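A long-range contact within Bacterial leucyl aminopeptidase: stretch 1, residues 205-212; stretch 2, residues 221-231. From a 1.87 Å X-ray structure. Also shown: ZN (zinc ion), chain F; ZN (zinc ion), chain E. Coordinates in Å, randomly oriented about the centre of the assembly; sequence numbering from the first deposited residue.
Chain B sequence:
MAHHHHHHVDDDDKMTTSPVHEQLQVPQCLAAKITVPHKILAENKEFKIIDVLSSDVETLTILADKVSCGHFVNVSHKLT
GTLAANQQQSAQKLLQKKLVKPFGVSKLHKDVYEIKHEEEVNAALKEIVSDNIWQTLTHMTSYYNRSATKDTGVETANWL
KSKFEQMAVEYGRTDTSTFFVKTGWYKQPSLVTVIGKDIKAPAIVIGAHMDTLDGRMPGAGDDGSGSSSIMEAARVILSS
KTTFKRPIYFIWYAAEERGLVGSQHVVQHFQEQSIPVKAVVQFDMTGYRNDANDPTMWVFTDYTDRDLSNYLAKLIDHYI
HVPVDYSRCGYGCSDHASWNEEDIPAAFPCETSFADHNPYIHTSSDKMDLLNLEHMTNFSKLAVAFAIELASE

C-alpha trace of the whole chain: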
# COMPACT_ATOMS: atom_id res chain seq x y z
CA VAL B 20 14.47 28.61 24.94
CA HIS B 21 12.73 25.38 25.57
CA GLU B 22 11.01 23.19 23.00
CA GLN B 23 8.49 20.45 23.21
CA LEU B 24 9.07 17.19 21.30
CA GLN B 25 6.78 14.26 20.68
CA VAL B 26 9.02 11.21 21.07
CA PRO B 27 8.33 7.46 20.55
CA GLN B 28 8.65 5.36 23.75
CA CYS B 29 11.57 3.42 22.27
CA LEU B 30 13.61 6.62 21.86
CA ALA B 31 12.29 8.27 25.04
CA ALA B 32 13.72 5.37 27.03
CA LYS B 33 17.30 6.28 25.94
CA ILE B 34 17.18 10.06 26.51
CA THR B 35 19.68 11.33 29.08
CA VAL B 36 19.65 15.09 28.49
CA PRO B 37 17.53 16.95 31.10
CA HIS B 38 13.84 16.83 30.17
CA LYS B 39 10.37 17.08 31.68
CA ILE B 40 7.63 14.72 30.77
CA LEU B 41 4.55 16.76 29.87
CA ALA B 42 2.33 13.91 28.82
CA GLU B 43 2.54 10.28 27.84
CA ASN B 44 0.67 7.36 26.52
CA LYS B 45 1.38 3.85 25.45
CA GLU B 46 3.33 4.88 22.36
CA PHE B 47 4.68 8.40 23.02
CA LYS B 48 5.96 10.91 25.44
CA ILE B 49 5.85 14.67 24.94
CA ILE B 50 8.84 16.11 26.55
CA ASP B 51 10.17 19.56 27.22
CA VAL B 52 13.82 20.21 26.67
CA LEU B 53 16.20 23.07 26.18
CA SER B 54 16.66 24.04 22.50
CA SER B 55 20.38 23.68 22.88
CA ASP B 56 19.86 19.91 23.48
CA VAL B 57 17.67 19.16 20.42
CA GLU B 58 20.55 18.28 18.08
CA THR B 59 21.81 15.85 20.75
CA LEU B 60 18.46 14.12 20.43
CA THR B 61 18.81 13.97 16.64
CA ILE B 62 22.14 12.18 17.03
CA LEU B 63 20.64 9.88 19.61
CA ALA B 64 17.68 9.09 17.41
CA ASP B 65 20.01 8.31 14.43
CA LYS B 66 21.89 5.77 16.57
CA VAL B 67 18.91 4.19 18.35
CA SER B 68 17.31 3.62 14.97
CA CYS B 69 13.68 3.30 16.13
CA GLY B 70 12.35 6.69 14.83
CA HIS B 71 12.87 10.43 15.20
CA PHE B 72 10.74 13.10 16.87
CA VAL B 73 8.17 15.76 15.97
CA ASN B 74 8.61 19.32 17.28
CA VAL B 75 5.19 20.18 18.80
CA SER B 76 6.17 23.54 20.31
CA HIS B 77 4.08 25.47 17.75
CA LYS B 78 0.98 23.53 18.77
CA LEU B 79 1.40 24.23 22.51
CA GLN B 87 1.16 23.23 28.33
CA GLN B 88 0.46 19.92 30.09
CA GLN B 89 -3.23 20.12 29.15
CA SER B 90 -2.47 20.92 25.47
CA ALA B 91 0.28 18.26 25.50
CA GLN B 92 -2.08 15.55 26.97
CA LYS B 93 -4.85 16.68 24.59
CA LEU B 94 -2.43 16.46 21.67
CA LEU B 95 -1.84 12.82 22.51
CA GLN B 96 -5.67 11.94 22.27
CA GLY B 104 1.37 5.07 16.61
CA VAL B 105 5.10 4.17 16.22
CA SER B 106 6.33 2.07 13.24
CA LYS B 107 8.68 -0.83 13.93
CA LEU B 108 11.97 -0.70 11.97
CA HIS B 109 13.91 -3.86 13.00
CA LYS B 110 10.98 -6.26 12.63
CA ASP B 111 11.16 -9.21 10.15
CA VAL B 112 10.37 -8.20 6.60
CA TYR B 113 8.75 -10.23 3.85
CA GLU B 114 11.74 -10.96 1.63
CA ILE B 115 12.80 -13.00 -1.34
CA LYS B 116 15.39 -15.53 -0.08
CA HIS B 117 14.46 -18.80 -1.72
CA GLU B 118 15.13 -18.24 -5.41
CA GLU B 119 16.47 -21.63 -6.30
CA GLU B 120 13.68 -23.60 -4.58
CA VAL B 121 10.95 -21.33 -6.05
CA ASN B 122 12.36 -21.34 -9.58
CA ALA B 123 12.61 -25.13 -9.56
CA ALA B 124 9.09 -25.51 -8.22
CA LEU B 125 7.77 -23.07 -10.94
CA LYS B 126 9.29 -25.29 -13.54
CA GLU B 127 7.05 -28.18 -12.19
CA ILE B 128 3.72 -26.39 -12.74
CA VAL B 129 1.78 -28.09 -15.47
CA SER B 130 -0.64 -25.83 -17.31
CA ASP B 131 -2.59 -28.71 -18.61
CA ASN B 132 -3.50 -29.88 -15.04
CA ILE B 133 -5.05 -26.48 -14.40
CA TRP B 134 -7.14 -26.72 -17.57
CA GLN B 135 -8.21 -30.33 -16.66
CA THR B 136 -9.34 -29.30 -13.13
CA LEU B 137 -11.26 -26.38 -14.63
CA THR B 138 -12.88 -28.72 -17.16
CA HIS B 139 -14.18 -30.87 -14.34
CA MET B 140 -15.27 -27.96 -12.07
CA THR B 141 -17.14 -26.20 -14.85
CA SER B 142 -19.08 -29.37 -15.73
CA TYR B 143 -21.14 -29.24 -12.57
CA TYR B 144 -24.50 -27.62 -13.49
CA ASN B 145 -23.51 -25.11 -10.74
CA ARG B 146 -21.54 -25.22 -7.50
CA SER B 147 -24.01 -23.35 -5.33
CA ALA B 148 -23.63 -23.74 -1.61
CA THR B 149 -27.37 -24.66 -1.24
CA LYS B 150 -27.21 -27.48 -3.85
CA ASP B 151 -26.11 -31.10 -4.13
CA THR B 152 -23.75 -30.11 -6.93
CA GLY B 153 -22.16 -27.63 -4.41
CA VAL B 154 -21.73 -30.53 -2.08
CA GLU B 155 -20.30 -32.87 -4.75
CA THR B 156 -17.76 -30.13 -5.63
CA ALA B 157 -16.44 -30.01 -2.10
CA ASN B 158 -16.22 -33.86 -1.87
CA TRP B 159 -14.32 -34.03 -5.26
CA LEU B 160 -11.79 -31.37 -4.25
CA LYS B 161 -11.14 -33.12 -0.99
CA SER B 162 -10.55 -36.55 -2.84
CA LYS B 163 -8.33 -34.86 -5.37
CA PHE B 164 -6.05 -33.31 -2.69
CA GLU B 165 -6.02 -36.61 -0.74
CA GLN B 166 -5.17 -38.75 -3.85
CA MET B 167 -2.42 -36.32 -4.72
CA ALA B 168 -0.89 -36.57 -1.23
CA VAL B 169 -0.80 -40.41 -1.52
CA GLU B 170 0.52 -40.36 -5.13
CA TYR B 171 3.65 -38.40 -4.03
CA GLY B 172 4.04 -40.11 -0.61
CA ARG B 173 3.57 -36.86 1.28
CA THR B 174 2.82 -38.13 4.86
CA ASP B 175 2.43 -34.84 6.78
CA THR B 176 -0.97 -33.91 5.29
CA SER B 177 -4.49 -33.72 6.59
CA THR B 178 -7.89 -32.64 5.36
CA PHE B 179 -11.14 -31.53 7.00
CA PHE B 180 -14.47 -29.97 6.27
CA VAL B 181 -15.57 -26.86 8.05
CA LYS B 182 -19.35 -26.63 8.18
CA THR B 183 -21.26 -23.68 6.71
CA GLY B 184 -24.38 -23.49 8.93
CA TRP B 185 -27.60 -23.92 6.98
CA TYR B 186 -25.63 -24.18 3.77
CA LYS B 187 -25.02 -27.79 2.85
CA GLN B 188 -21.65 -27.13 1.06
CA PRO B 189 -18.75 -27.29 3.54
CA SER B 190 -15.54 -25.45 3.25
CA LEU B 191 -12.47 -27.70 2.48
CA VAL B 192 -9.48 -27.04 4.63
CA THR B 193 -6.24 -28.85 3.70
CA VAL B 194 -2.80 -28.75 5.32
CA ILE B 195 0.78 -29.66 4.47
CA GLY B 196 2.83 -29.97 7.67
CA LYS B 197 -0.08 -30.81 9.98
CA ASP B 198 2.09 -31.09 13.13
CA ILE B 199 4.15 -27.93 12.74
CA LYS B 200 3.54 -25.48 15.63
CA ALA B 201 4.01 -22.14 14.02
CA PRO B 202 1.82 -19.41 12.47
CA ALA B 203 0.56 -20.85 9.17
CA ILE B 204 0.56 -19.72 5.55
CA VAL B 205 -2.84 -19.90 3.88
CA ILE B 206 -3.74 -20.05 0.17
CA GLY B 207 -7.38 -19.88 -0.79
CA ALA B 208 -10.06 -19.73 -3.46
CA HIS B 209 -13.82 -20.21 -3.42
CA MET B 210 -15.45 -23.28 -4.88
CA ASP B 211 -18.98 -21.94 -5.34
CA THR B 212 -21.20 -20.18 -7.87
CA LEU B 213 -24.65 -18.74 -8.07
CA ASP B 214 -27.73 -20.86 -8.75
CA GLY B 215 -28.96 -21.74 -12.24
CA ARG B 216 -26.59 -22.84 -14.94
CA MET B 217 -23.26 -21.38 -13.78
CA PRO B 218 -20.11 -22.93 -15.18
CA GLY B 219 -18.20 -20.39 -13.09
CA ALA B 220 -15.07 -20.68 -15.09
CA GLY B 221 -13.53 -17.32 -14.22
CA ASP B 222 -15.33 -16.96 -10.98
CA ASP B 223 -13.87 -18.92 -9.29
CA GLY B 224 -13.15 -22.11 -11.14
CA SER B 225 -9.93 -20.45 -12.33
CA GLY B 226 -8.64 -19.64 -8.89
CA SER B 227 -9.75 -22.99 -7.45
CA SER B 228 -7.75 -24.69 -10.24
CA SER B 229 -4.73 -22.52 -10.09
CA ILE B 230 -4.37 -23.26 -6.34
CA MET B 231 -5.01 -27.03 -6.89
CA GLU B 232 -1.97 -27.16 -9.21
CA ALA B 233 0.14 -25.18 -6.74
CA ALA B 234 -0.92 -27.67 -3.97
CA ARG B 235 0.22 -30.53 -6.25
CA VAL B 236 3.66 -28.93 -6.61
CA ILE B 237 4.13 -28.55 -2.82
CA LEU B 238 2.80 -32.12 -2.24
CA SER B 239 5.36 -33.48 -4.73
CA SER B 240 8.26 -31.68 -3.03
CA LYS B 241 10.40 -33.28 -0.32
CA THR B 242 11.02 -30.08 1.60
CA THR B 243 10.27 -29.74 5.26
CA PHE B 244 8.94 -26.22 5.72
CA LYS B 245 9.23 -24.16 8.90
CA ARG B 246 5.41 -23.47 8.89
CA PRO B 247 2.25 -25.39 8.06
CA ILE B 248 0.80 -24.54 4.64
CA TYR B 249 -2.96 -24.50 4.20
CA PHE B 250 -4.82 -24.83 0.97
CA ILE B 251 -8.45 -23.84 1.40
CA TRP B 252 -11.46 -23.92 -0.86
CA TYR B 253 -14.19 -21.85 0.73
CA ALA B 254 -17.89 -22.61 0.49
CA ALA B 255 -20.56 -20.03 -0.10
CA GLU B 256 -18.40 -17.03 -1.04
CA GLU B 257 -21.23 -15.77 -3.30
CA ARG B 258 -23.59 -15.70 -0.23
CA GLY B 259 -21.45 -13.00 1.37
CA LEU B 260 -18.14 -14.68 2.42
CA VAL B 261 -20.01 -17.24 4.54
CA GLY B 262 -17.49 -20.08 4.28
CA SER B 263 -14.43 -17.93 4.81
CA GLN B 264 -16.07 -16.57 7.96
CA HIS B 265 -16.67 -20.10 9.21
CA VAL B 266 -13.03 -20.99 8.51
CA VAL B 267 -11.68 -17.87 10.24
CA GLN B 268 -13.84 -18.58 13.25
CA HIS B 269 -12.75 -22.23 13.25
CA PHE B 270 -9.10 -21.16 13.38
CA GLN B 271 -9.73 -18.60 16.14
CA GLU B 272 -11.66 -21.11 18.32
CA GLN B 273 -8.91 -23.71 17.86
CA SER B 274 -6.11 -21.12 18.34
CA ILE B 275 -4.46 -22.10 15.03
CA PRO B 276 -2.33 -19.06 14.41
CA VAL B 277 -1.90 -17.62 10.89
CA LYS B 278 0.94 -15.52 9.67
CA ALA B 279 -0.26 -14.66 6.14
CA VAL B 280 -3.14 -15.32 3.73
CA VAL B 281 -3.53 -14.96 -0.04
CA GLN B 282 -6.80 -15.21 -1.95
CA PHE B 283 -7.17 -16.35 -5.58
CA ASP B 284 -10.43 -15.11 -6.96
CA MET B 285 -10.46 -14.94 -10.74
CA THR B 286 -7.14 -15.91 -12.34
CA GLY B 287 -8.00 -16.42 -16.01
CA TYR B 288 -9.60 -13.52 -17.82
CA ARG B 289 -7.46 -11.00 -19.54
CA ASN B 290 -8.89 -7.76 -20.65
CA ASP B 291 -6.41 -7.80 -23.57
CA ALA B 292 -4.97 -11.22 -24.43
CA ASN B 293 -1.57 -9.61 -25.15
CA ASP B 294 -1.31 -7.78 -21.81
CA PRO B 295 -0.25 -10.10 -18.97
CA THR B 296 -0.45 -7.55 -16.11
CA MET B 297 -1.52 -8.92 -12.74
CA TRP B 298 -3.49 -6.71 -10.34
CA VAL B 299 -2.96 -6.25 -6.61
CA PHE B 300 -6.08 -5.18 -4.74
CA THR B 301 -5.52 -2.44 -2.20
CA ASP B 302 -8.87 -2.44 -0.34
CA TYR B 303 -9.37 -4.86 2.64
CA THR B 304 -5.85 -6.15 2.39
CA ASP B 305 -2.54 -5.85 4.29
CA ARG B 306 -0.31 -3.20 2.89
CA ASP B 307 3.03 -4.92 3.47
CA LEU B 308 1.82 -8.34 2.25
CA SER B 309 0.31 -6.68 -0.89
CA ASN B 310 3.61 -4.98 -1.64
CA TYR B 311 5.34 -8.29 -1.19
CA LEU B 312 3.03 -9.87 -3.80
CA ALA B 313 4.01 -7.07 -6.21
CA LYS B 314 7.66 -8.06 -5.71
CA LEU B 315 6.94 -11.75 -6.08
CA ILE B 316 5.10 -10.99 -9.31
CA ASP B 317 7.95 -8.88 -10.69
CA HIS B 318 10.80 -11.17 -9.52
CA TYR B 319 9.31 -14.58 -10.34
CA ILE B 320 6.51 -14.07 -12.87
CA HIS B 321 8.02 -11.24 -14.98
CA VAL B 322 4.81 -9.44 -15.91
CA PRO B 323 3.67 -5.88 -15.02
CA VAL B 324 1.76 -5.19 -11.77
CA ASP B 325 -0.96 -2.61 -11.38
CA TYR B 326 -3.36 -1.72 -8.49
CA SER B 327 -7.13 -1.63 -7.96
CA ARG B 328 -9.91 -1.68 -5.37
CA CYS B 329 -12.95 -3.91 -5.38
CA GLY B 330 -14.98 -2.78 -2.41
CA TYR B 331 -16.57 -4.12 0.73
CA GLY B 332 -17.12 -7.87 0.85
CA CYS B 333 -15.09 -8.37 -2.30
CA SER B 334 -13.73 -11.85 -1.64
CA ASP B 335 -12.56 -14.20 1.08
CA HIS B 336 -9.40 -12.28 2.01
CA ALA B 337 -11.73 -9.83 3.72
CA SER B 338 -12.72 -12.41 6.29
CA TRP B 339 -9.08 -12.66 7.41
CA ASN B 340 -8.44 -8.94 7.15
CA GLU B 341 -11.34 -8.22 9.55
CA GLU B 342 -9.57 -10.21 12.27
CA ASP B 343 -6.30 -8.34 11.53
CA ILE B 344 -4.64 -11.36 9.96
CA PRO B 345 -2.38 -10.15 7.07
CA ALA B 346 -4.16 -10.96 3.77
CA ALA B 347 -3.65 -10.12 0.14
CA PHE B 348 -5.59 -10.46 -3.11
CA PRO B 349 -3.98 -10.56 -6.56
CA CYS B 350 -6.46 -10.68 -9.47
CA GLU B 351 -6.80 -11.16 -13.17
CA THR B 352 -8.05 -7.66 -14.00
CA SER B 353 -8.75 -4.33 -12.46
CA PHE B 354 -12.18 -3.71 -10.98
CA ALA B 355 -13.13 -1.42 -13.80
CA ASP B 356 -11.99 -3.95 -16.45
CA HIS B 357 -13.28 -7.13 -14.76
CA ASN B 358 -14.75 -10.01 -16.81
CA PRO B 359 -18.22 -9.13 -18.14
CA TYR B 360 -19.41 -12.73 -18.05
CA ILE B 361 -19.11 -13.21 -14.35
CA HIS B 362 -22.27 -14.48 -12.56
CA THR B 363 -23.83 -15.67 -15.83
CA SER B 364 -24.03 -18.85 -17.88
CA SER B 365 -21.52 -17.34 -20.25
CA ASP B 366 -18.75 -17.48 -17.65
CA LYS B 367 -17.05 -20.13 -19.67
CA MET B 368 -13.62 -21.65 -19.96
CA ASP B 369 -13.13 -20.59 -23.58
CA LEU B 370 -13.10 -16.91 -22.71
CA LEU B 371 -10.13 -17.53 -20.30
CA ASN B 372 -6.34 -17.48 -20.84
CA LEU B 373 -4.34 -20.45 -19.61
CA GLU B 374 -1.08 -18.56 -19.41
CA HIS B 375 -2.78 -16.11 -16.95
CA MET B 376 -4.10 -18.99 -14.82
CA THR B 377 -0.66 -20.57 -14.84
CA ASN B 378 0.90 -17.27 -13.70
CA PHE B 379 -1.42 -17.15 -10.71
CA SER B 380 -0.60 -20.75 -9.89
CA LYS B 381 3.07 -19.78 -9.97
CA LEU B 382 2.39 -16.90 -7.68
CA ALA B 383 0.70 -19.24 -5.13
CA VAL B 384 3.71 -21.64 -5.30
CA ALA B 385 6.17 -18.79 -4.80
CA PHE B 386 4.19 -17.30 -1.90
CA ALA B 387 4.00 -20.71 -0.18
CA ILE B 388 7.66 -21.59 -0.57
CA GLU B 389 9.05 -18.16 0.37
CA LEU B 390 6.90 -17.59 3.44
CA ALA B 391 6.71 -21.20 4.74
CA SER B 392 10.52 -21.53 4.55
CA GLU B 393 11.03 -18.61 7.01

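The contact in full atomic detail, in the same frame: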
# COMPACT_ATOMS: atom_id res chain seq x y z
N VAL B 205 -1.61 -19.44 4.48
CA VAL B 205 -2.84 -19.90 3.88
C VAL B 205 -3.05 -19.44 2.43
O VAL B 205 -2.86 -18.31 2.14
CB VAL B 205 -4.03 -19.42 4.70
CG1 VAL B 205 -5.33 -19.83 4.09
CG2 VAL B 205 -3.93 -19.78 6.16
N ILE B 206 -3.44 -20.35 1.54
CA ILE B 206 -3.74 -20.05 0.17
C ILE B 206 -5.15 -20.48 -0.10
O ILE B 206 -5.46 -21.62 0.07
CB ILE B 206 -2.80 -20.79 -0.78
CG1 ILE B 206 -1.37 -20.32 -0.62
CG2 ILE B 206 -3.20 -20.60 -2.22
CD1 ILE B 206 -0.53 -21.23 0.22
N GLY B 207 -5.99 -19.58 -0.58
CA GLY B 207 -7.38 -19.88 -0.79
C GLY B 207 -7.97 -19.51 -2.12
O GLY B 207 -7.39 -18.72 -2.88
N ALA B 208 -9.19 -20.00 -2.31
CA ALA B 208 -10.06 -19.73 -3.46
C ALA B 208 -11.47 -20.15 -3.01
O ALA B 208 -11.59 -20.92 -2.02
CB ALA B 208 -9.62 -20.63 -4.65
N HIS B 209 -12.49 -19.82 -3.74
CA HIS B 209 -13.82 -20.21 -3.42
C HIS B 209 -14.33 -21.18 -4.46
O HIS B 209 -14.10 -21.00 -5.58
CB HIS B 209 -14.76 -19.05 -3.12
CG HIS B 209 -15.16 -18.20 -4.27
ND1 HIS B 209 -16.29 -18.40 -4.99
CD2 HIS B 209 -14.61 -17.08 -4.77
CE1 HIS B 209 -16.40 -17.47 -5.90
NE2 HIS B 209 -15.39 -16.67 -5.78
N MET B 210 -15.12 -22.16 -4.03
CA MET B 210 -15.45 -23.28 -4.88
C MET B 210 -16.83 -23.04 -5.54
O MET B 210 -17.24 -23.81 -6.47
CB MET B 210 -15.49 -24.58 -4.03
CG MET B 210 -16.67 -24.71 -3.08
SD MET B 210 -16.69 -26.35 -2.33
CE MET B 210 -15.46 -26.27 -1.09
N ASP B 211 -17.59 -22.09 -5.01
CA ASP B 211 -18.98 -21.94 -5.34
C ASP B 211 -19.30 -20.98 -6.49
O ASP B 211 -18.44 -20.24 -6.95
CB ASP B 211 -19.82 -21.56 -4.10
CG ASP B 211 -19.51 -20.14 -3.60
OD1 ASP B 211 -18.32 -19.83 -3.50
OD2 ASP B 211 -20.47 -19.39 -3.29
N THR B 212 -20.58 -21.03 -6.89
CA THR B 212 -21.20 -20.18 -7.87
C THR B 212 -22.57 -19.80 -7.43
O THR B 212 -23.08 -20.21 -6.34
CB THR B 212 -21.36 -20.93 -9.23
OG1 THR B 212 -22.38 -21.99 -9.08
CG2 THR B 212 -20.04 -21.48 -9.70
N GLY B 221 -14.31 -18.42 -14.77
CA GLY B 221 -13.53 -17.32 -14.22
C GLY B 221 -13.75 -17.19 -12.74
O GLY B 221 -12.78 -17.24 -11.95
N ASP B 222 -15.01 -17.07 -12.39
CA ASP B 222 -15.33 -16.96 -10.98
C ASP B 222 -16.02 -18.14 -10.40
O ASP B 222 -17.23 -18.28 -10.55
CB ASP B 222 -16.24 -15.72 -10.93
CG ASP B 222 -16.58 -15.26 -9.53
OD1 ASP B 222 -15.90 -15.64 -8.55
OD2 ASP B 222 -17.56 -14.50 -9.43
N ASP B 223 -15.32 -18.93 -9.55
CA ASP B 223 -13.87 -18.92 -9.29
C ASP B 223 -13.32 -20.32 -9.52
O ASP B 223 -12.44 -20.79 -8.80
CB ASP B 223 -13.56 -18.46 -7.89
CG ASP B 223 -12.10 -18.30 -7.64
OD1 ASP B 223 -11.32 -18.06 -8.57
OD2 ASP B 223 -11.73 -18.34 -6.43
N GLY B 224 -13.78 -20.91 -10.62
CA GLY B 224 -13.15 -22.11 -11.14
C GLY B 224 -11.65 -21.91 -11.36
O GLY B 224 -10.85 -22.74 -11.01
N SER B 225 -11.32 -20.76 -11.97
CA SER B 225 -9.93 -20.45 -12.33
C SER B 225 -9.07 -20.42 -11.09
O SER B 225 -8.03 -21.07 -11.03
CB SER B 225 -9.89 -19.13 -13.10
OG SER B 225 -10.36 -18.02 -12.30
N GLY B 226 -9.46 -19.69 -10.08
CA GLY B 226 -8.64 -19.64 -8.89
C GLY B 226 -8.55 -20.99 -8.19
O GLY B 226 -7.47 -21.40 -7.73
N SER B 227 -9.70 -21.64 -8.09
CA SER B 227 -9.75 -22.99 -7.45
C SER B 227 -8.77 -23.97 -8.14
O SER B 227 -8.08 -24.78 -7.47
CB SER B 227 -11.16 -23.49 -7.57
OG SER B 227 -12.08 -22.81 -6.77
N SER B 228 -8.63 -23.82 -9.47
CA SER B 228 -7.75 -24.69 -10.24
C SER B 228 -6.32 -24.31 -10.20
O SER B 228 -5.41 -25.17 -10.16
CB SER B 228 -8.18 -24.78 -11.72
OG SER B 228 -9.54 -25.18 -11.85
N SER B 229 -6.08 -23.01 -10.31
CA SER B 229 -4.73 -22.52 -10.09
C SER B 229 -4.17 -22.97 -8.74
O SER B 229 -3.02 -23.33 -8.69
CB SER B 229 -4.67 -20.96 -10.20
OG SER B 229 -4.94 -20.44 -11.48
N ILE B 230 -4.95 -22.86 -7.64
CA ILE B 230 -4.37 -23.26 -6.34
C ILE B 230 -4.27 -24.80 -6.20
O ILE B 230 -3.40 -25.29 -5.47
CB ILE B 230 -5.03 -22.63 -5.09
CG1 ILE B 230 -6.41 -23.19 -4.88
CG2 ILE B 230 -5.02 -21.08 -5.20
CD1 ILE B 230 -6.91 -22.88 -3.49
N MET B 231 -5.12 -25.55 -6.91
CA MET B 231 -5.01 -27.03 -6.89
C MET B 231 -3.68 -27.46 -7.48
O MET B 231 -3.06 -28.39 -6.97
CB MET B 231 -6.17 -27.70 -7.61
CG MET B 231 -6.14 -29.29 -7.57
SD MET B 231 -6.33 -29.86 -5.86
CE MET B 231 -8.08 -29.61 -5.68
ZN ZN F . -15.27 -14.81 -6.89
ZN ZN E . -17.77 -13.84 -7.04
O HOH W 1 -15.11 -12.84 -7.83

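The strand 205-209 packs against the helix of stretch 2 in a roughly antiparallel sense, with 150° between their N-to-C directions and a closest approach of 6.9 Å between the axes. Together the two stretches bury 398 Å² against each other, and every residue involved is buried in the assembly. The contact changes character along the strand, from apolar packing at its start to a shared zinc site at its end.

Val-205 lies out of reach of the helix, and the contact begins at Ile-206. Its CA-to-CB bond points toward the helix, and although the end of the side chain leads away, the CG2 branch stays close, 3.5 Å from CG2 of Ile-230. Ile-230 is the main apolar residue on the helix side. With chi1 in p and chi2 in t, Ile-230 sets CG2 against Ile-206 and CD1 against Gly-207 and Ala-208, so that one side chain touches three successive residues. At Gly-207 a CB would point away from the helix; here the backbone itself makes the contact, with Gly-207 C 3.8 Å from Ile-230 CD1.

Ala-208 again points toward the helix, and its methyl group fills a small, closely lined space. Its CB lies 3.7 Å from Ile-230 CD1, 3.6 Å from Ser-227 N, 3.7 Å from Gly-226 C and 3.6 Å from Asp-223 OD2. Glycine at 226 leaves room for the Asp-223 carboxylate within the helix: a CB there would point toward the strand but would lie 2.3 Å from Asp-223 OD1, while standing 3.9 Å from Ala-208 CB without a clash. That carboxylate oxygen instead accepts a weak hydrogen bond from Gly-226 N (2.9 Å to Asp-223 OD1).

At His-209 the contact becomes polar. The backbone His-209 N donates to Asp-223 OD2 at 3.2 Å, nearly linearly (169°), the one hydrogen bond between the stretches. Asp-223 follows a cis peptide bond and points toward the strand, and its CB sits over one face of the imidazole, 3.5 Å from the ring centroid, in a CH-pi contact. Asp-222 approaches the ring edge instead. Its OD1 is 3.0 Å from His-209 NE2, a separation set by a common metal rather than a hydrogen bond: the chain F zinc binds His-209 NE2 at 2.2 Å and Asp-222 OD1 at 2.0 Å, together with water 1 and ligands elsewhere in the structure. Asp-222 OD2 reaches the chain E zinc at 2.5 Å, so this carboxylate bridges the two ions, as befits an aminopeptidase with a dinuclear centre. The other ring nitrogen, His-209 ND1, donates to Asp-211 OD1 at 2.9 Å, which helps to fix the orientation of the ring.

Ser-227 OG also lies 3.0 Å from His-209 O, but the angle is poor; this hydroxyl donates to Asp-223 O (2.9 Å from Ser-227 OG) within its own helix. Beyond the strand the contact thins. Met-210 points away, Asp-211 contributes chiefly through its support of His-209, and Thr-212 ends the interface with CG2 4.3 Å from Asp-222 O.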